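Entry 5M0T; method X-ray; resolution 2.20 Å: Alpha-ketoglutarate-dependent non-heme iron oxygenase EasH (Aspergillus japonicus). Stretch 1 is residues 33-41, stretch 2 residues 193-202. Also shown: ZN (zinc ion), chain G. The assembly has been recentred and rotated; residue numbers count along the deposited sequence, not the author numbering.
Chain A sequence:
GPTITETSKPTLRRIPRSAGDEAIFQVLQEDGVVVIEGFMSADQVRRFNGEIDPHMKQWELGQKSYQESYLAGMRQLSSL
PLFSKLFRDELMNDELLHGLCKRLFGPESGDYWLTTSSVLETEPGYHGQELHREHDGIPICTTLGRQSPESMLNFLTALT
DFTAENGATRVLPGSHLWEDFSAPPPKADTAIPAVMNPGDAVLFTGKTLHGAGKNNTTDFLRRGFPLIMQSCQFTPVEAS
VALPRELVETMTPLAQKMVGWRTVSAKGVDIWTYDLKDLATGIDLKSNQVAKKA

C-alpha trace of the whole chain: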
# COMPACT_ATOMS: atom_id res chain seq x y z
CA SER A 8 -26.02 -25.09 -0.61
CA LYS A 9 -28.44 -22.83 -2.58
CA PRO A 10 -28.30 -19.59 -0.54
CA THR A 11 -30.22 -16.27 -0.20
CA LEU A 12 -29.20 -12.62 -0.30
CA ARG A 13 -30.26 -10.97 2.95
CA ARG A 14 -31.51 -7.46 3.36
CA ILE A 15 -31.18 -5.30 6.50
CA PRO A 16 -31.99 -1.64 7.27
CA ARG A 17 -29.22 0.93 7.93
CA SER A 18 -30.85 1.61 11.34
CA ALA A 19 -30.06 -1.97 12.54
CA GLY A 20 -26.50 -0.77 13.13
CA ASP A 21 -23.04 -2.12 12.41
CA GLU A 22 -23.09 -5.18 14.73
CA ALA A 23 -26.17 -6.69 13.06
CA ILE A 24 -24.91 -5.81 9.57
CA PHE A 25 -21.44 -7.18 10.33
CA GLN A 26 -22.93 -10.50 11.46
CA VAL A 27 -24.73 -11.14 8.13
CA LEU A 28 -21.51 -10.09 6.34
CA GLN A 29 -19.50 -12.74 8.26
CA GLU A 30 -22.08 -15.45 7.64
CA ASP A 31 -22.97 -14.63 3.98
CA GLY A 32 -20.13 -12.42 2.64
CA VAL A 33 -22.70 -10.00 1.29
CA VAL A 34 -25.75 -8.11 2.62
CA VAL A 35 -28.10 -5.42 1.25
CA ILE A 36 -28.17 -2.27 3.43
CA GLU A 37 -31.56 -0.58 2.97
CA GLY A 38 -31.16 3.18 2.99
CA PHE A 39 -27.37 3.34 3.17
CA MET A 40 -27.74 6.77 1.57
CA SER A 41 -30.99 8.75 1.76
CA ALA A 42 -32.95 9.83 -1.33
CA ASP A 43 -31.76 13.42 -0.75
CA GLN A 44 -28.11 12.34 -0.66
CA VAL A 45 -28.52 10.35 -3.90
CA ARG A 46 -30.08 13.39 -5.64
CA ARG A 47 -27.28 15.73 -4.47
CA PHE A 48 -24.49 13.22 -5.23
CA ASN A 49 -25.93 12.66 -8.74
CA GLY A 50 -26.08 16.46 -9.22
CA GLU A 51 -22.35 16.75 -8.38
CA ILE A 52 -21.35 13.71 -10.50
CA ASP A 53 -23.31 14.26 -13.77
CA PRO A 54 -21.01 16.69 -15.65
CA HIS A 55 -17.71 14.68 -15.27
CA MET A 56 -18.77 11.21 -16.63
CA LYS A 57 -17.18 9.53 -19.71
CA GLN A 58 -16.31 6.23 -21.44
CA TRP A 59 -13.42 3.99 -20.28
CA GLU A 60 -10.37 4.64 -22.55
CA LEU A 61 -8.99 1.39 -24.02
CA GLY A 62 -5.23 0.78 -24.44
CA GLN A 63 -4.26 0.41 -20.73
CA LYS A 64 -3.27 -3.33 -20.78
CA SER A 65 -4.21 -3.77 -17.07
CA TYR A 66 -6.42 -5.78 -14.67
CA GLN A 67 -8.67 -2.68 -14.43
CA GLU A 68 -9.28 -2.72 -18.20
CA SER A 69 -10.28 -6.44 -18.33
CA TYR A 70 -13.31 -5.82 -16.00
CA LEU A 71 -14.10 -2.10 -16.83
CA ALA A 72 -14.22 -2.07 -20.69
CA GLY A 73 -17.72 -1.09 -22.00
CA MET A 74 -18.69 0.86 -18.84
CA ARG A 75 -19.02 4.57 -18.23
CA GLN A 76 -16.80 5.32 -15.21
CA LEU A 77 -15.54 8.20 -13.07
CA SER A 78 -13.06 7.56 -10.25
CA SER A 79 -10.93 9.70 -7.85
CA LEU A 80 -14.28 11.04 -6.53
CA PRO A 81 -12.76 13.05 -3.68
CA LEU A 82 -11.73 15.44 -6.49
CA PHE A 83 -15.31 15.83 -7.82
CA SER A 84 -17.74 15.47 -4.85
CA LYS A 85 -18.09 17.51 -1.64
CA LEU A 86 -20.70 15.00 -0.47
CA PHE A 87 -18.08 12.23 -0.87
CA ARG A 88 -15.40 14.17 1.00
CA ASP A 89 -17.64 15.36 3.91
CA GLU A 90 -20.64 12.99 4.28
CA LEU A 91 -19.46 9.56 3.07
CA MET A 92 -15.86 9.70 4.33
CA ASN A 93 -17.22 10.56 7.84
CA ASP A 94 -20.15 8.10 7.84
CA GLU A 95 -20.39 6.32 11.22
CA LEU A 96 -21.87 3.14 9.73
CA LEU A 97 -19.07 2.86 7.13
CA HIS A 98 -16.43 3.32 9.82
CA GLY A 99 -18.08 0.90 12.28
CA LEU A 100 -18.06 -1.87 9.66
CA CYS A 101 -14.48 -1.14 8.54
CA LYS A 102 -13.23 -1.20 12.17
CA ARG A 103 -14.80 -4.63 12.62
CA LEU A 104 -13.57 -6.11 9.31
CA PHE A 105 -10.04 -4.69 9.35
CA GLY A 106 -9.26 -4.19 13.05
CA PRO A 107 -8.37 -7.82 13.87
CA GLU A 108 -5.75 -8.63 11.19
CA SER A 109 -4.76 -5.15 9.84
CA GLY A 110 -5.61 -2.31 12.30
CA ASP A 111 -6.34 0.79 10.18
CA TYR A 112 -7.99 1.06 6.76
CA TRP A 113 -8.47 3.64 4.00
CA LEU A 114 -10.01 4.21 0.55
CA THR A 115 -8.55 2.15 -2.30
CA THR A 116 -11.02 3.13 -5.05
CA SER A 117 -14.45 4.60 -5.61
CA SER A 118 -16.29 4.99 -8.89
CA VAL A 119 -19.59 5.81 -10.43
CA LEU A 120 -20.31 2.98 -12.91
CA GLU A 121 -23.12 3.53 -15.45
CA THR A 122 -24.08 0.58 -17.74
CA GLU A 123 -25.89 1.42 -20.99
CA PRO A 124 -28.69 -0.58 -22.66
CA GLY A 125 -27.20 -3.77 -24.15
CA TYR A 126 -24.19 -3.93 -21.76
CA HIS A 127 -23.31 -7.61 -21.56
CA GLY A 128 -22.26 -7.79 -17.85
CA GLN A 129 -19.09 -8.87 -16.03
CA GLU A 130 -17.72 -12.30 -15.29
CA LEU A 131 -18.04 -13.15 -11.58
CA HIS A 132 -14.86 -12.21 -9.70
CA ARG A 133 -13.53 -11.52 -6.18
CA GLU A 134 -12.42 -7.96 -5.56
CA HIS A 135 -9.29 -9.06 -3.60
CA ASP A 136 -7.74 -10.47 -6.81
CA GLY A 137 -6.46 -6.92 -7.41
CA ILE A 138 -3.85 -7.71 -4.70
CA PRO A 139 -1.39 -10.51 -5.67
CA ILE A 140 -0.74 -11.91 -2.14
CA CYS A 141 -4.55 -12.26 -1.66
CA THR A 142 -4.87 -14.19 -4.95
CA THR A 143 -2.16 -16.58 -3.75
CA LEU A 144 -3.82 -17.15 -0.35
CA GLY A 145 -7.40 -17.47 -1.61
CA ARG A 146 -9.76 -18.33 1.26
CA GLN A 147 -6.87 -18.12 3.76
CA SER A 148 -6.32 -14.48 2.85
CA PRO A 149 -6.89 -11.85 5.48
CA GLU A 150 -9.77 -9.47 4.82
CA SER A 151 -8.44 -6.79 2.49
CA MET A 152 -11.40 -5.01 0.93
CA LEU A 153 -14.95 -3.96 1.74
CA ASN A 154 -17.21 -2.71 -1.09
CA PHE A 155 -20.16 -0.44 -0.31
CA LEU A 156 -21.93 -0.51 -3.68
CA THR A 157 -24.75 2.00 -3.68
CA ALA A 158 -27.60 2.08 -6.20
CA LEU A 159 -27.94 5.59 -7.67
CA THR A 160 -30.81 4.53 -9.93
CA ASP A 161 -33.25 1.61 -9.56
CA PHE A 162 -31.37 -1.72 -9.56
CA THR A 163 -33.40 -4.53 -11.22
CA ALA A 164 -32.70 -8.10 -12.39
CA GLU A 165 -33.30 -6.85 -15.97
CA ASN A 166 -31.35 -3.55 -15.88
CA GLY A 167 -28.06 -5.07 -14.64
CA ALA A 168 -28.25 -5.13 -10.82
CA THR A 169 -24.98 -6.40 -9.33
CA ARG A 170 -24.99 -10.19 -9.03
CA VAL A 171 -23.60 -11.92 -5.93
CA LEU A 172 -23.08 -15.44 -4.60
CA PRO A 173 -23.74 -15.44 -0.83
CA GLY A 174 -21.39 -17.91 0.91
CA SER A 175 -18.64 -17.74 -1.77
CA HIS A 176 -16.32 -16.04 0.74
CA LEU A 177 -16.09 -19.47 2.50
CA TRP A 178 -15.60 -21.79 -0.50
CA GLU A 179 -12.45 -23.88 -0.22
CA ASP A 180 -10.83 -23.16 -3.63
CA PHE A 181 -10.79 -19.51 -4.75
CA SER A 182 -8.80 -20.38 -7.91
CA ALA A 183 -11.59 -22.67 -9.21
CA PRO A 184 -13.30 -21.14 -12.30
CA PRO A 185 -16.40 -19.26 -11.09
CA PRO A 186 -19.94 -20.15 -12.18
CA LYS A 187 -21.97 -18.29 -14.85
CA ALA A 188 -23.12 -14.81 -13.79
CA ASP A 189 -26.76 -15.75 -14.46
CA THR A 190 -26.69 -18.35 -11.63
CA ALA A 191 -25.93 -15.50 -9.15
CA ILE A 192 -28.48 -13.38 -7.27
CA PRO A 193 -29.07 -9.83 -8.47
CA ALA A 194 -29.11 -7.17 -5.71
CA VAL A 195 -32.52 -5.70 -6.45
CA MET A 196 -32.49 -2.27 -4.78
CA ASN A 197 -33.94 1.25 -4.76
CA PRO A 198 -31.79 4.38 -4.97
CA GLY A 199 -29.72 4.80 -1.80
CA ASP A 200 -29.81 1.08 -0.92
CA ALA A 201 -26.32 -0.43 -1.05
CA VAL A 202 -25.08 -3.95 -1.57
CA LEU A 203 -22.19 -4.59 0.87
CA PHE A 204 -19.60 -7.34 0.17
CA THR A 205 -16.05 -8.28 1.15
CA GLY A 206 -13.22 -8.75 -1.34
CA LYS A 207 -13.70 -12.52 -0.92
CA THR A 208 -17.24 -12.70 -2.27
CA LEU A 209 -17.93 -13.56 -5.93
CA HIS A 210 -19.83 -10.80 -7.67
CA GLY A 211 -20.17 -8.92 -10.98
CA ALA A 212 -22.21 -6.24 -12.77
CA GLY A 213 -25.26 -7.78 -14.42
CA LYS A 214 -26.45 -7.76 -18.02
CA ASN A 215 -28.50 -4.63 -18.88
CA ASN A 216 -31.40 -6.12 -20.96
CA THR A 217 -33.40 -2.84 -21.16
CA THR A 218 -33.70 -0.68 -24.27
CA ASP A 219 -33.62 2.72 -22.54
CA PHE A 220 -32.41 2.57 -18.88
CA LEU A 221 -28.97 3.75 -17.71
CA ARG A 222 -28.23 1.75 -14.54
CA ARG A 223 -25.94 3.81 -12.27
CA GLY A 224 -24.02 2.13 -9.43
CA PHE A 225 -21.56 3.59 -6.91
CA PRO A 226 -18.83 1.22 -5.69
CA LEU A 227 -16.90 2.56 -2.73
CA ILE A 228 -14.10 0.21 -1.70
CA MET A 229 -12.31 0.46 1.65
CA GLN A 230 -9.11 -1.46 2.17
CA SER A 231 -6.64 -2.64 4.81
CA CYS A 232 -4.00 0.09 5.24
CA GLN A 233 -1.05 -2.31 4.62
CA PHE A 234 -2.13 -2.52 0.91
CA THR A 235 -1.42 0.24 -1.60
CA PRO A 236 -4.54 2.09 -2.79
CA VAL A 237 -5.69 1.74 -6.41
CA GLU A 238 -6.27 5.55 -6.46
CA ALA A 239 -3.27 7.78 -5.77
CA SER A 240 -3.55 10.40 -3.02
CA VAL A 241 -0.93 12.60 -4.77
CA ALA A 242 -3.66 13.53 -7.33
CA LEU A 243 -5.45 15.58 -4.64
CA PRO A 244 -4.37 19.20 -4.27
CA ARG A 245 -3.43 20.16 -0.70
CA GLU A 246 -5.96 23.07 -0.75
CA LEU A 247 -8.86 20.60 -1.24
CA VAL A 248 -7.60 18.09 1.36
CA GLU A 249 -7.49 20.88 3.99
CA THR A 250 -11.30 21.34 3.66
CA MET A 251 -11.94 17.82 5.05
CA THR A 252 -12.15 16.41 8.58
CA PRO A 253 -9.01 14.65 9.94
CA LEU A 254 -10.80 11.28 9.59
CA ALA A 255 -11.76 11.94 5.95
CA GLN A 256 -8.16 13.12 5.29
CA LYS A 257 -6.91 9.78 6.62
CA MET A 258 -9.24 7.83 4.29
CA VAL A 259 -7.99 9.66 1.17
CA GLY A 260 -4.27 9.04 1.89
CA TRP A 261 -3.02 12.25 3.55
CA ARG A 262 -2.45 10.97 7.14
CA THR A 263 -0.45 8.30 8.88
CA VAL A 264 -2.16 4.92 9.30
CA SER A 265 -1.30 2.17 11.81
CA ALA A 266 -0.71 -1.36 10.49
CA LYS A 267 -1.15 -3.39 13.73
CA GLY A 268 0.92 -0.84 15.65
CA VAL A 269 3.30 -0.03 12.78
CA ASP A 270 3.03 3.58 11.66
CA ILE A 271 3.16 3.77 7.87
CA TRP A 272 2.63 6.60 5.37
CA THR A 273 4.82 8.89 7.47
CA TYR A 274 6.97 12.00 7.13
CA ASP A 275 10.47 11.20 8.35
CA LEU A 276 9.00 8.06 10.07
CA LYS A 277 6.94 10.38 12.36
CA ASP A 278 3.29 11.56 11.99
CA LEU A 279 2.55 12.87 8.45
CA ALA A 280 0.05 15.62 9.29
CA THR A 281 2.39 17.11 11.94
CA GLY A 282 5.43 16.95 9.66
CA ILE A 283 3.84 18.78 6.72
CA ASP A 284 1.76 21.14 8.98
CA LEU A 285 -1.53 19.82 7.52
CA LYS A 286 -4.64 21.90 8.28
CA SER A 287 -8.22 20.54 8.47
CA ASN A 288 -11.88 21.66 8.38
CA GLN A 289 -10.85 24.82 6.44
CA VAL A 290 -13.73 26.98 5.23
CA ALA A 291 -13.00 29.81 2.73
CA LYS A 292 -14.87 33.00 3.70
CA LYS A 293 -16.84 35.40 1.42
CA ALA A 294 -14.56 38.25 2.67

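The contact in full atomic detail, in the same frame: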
# COMPACT_ATOMS: atom_id res chain seq x y z
N VAL A 33 -22.00 -11.01 2.04
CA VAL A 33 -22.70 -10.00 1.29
C VAL A 33 -24.04 -9.76 1.97
O VAL A 33 -24.69 -10.71 2.43
CB VAL A 33 -22.88 -10.42 -0.21
CG1 VAL A 33 -23.65 -11.74 -0.35
CG2 VAL A 33 -23.56 -9.32 -1.01
N VAL A 34 -24.43 -8.49 2.07
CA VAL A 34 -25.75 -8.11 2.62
C VAL A 34 -26.22 -6.82 1.94
O VAL A 34 -25.39 -5.97 1.62
CB VAL A 34 -25.70 -7.94 4.16
CG1 VAL A 34 -24.65 -6.92 4.57
CG2 VAL A 34 -27.05 -7.55 4.75
N VAL A 35 -27.52 -6.68 1.72
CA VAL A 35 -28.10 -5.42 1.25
C VAL A 35 -28.43 -4.51 2.46
O VAL A 35 -29.15 -4.91 3.38
CB VAL A 35 -29.35 -5.65 0.39
CG1 VAL A 35 -30.00 -4.32 0.01
CG2 VAL A 35 -28.99 -6.47 -0.86
N ILE A 36 -27.85 -3.31 2.46
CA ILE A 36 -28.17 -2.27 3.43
C ILE A 36 -29.26 -1.38 2.83
O ILE A 36 -28.99 -0.61 1.91
CB ILE A 36 -26.95 -1.41 3.83
CG1 ILE A 36 -25.77 -2.28 4.27
CG2 ILE A 36 -27.31 -0.47 4.97
CD1 ILE A 36 -24.51 -1.52 4.62
N GLU A 37 -30.47 -1.47 3.38
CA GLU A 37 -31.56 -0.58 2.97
C GLU A 37 -31.30 0.81 3.51
O GLU A 37 -31.05 0.98 4.72
CB GLU A 37 -32.93 -1.07 3.46
CG GLU A 37 -33.43 -2.34 2.79
CD GLU A 37 -33.69 -2.19 1.29
OE1 GLU A 37 -34.15 -1.11 0.86
OE2 GLU A 37 -33.43 -3.15 0.55
N GLY A 38 -31.31 1.79 2.61
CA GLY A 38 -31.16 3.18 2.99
C GLY A 38 -29.78 3.54 3.47
O GLY A 38 -29.64 4.29 4.42
N PHE A 39 -28.75 2.98 2.83
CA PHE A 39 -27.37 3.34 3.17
C PHE A 39 -27.17 4.85 2.99
O PHE A 39 -26.65 5.52 3.85
CB PHE A 39 -26.37 2.52 2.33
CG PHE A 39 -24.93 2.92 2.55
CD1 PHE A 39 -24.32 2.70 3.78
CD2 PHE A 39 -24.21 3.54 1.53
CE1 PHE A 39 -23.01 3.09 3.99
CE2 PHE A 39 -22.90 3.93 1.73
CZ PHE A 39 -22.30 3.71 2.97
N MET A 40 -27.61 5.35 1.83
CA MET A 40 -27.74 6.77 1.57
C MET A 40 -29.22 7.09 1.47
O MET A 40 -30.01 6.27 0.99
CB MET A 40 -27.04 7.14 0.27
CG MET A 40 -25.52 7.06 0.36
SD MET A 40 -24.69 7.36 -1.23
CE MET A 40 -25.20 9.03 -1.63
N SER A 41 -29.61 8.27 1.93
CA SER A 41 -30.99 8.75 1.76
C SER A 41 -31.25 9.17 0.31
O SER A 41 -30.32 9.36 -0.48
CB SER A 41 -31.27 9.94 2.67
OG SER A 41 -30.44 11.03 2.32
N PRO A 193 -29.20 -11.26 -8.28
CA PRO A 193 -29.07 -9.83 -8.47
C PRO A 193 -29.50 -9.05 -7.22
O PRO A 193 -30.46 -9.43 -6.56
CB PRO A 193 -30.00 -9.54 -9.66
CG PRO A 193 -31.03 -10.60 -9.60
CD PRO A 193 -30.39 -11.81 -8.96
N ALA A 194 -28.78 -7.98 -6.89
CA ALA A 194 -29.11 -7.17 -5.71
C ALA A 194 -30.15 -6.13 -6.13
O ALA A 194 -29.85 -5.00 -6.51
CB ALA A 194 -27.87 -6.51 -5.12
N VAL A 195 -31.40 -6.56 -6.09
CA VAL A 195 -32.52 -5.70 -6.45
C VAL A 195 -32.68 -4.64 -5.35
O VAL A 195 -32.78 -4.99 -4.18
CB VAL A 195 -33.80 -6.52 -6.65
CG1 VAL A 195 -34.98 -5.60 -6.90
CG2 VAL A 195 -33.63 -7.49 -7.82
N MET A 196 -32.71 -3.37 -5.73
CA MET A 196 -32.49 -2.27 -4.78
C MET A 196 -33.05 -0.97 -5.31
O MET A 196 -33.03 -0.74 -6.50
CB MET A 196 -30.99 -2.05 -4.57
CG MET A 196 -30.30 -3.00 -3.61
SD MET A 196 -28.60 -2.51 -3.28
CE MET A 196 -27.87 -2.60 -4.93
N ASN A 197 -33.55 -0.11 -4.41
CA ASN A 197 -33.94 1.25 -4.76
C ASN A 197 -32.78 2.20 -4.59
O ASN A 197 -31.79 1.83 -3.98
CB ASN A 197 -35.14 1.67 -3.92
CG ASN A 197 -36.39 0.90 -4.31
OD1 ASN A 197 -36.97 0.16 -3.53
ND2 ASN A 197 -36.79 1.05 -5.58
N PRO A 198 -32.89 3.43 -5.13
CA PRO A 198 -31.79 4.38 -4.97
C PRO A 198 -31.46 4.65 -3.51
O PRO A 198 -32.37 4.86 -2.72
CB PRO A 198 -32.31 5.65 -5.64
CG PRO A 198 -33.27 5.16 -6.67
CD PRO A 198 -33.92 3.96 -6.05
N GLY A 199 -30.17 4.61 -3.17
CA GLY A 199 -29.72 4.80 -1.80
C GLY A 199 -29.46 3.51 -1.04
O GLY A 199 -28.64 3.51 -0.11
N ASP A 200 -30.15 2.42 -1.41
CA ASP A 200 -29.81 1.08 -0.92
C ASP A 200 -28.43 0.74 -1.44
O ASP A 200 -28.03 1.22 -2.51
CB ASP A 200 -30.84 0.02 -1.37
CG ASP A 200 -32.25 0.24 -0.76
OD1 ASP A 200 -32.36 1.01 0.22
OD2 ASP A 200 -33.24 -0.33 -1.25
N ALA A 201 -27.68 -0.05 -0.68
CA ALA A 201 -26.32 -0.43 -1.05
C ALA A 201 -26.15 -1.90 -0.86
O ALA A 201 -26.68 -2.45 0.10
CB ALA A 201 -25.31 0.32 -0.22
N VAL A 202 -25.45 -2.56 -1.78
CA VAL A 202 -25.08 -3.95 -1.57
C VAL A 202 -23.64 -3.93 -1.01
O VAL A 202 -22.75 -3.30 -1.59
CB VAL A 202 -25.30 -4.86 -2.81
CG1 VAL A 202 -24.38 -4.52 -3.98
CG2 VAL A 202 -25.11 -6.32 -2.42
ZN ZN G . -34.93 -1.29 -0.95
O HOH W 1 -35.60 0.58 -0.90

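The two stretches lie far apart in sequence but meet as neighbouring antiparallel strands, and the contact begins with their backbones. Ile36 and Ala201 form the hydrogen-bonded pair of the ladder: Ile36 N donates to Ala201 O at 2.8 Å, and Ala201 N returns the bond to Ile36 O at 3.0 Å. Val35 and Val202 form the adjacent non-hydrogen-bonded pair, whose CA atoms approach to 4.4 Å, whereas those of Ile36 and Ala201 stand 5.2 Å apart. The close approach is accompanied by CA-H...O contacts, with Val35 CA 3.5 Å from Ala201 O and Asp200 CA 3.4 Å from Ile36 O.

Beyond the ladder both chains turn. Ile36 to Phe39 makes one type II turn and Asn197 to Asp200 another, the latter closed by a hydrogen bond from Asp200 N to Asn197 O at 3.1 Å. Gly38 and Gly199 each occupy the third position of their turn with positive phi, a conformation that glycine adopts readily. For Gly199 the packing adds a second demand: a CB built on it would lie 2.3 Å from Met40 O, a clash. Without a side chain, its backbone can come close enough for Met40 N to donate to Gly199 O at 2.9 Å with a nearly straight geometry, while Gly199 CA rests 3.2 Å from Met40 O.

Apolar side chains cover both faces of the sheet. On the face carrying Val35 and Val202, the branched valines suit an extended backbone and fill the space beside it. Val202 CG2 meets Val33 CG2 at 3.7 Å and Val35 CG2 at 4.2 Å. Val35 also reaches the loop preceding the second strand, where its CG1 packs 3.9 Å from Met196 CG and its CG2 lies 4.4 Å from Ala194 CB; the long, unbranched methionine side chain offers a flexible apolar surface to the valine. On the other face, with Ile36, the small Ala201 allows close packing against Phe39: the two CB atoms are 3.5 Å apart, and the aromatic ring then leads away from the second stretch.

The polar chemistry centres on Asp200. Its OD1 accepts a hydrogen bond from Gly38 N at 2.7 Å, tying the carboxylate to the opposing turn, and its OD2 accepts one from Asn197 N at 3.2 Å within its own stretch. OD2 is also a zinc ligand, at 2.0 Å from ZN, as is Glu37 OE1 at the same 2.0 Å. Two carboxylates would ordinarily repel, and Glu37 OE1 and Asp200 OD2 are only 2.4 Å apart; this is no hydrogen bond, since both oxygens bind the metal, whose positive charge offsets their repulsion. With both chi1 and chi2 in m, the glutamate bends so that its end comes nearer to Asp200 although its CA-to-CB bond points away. Water 1 is a further zinc ligand, at 2.0 Å from ZN, and donates a hydrogen bond to Asn197 OD1 with its oxygen 3.0 Å away.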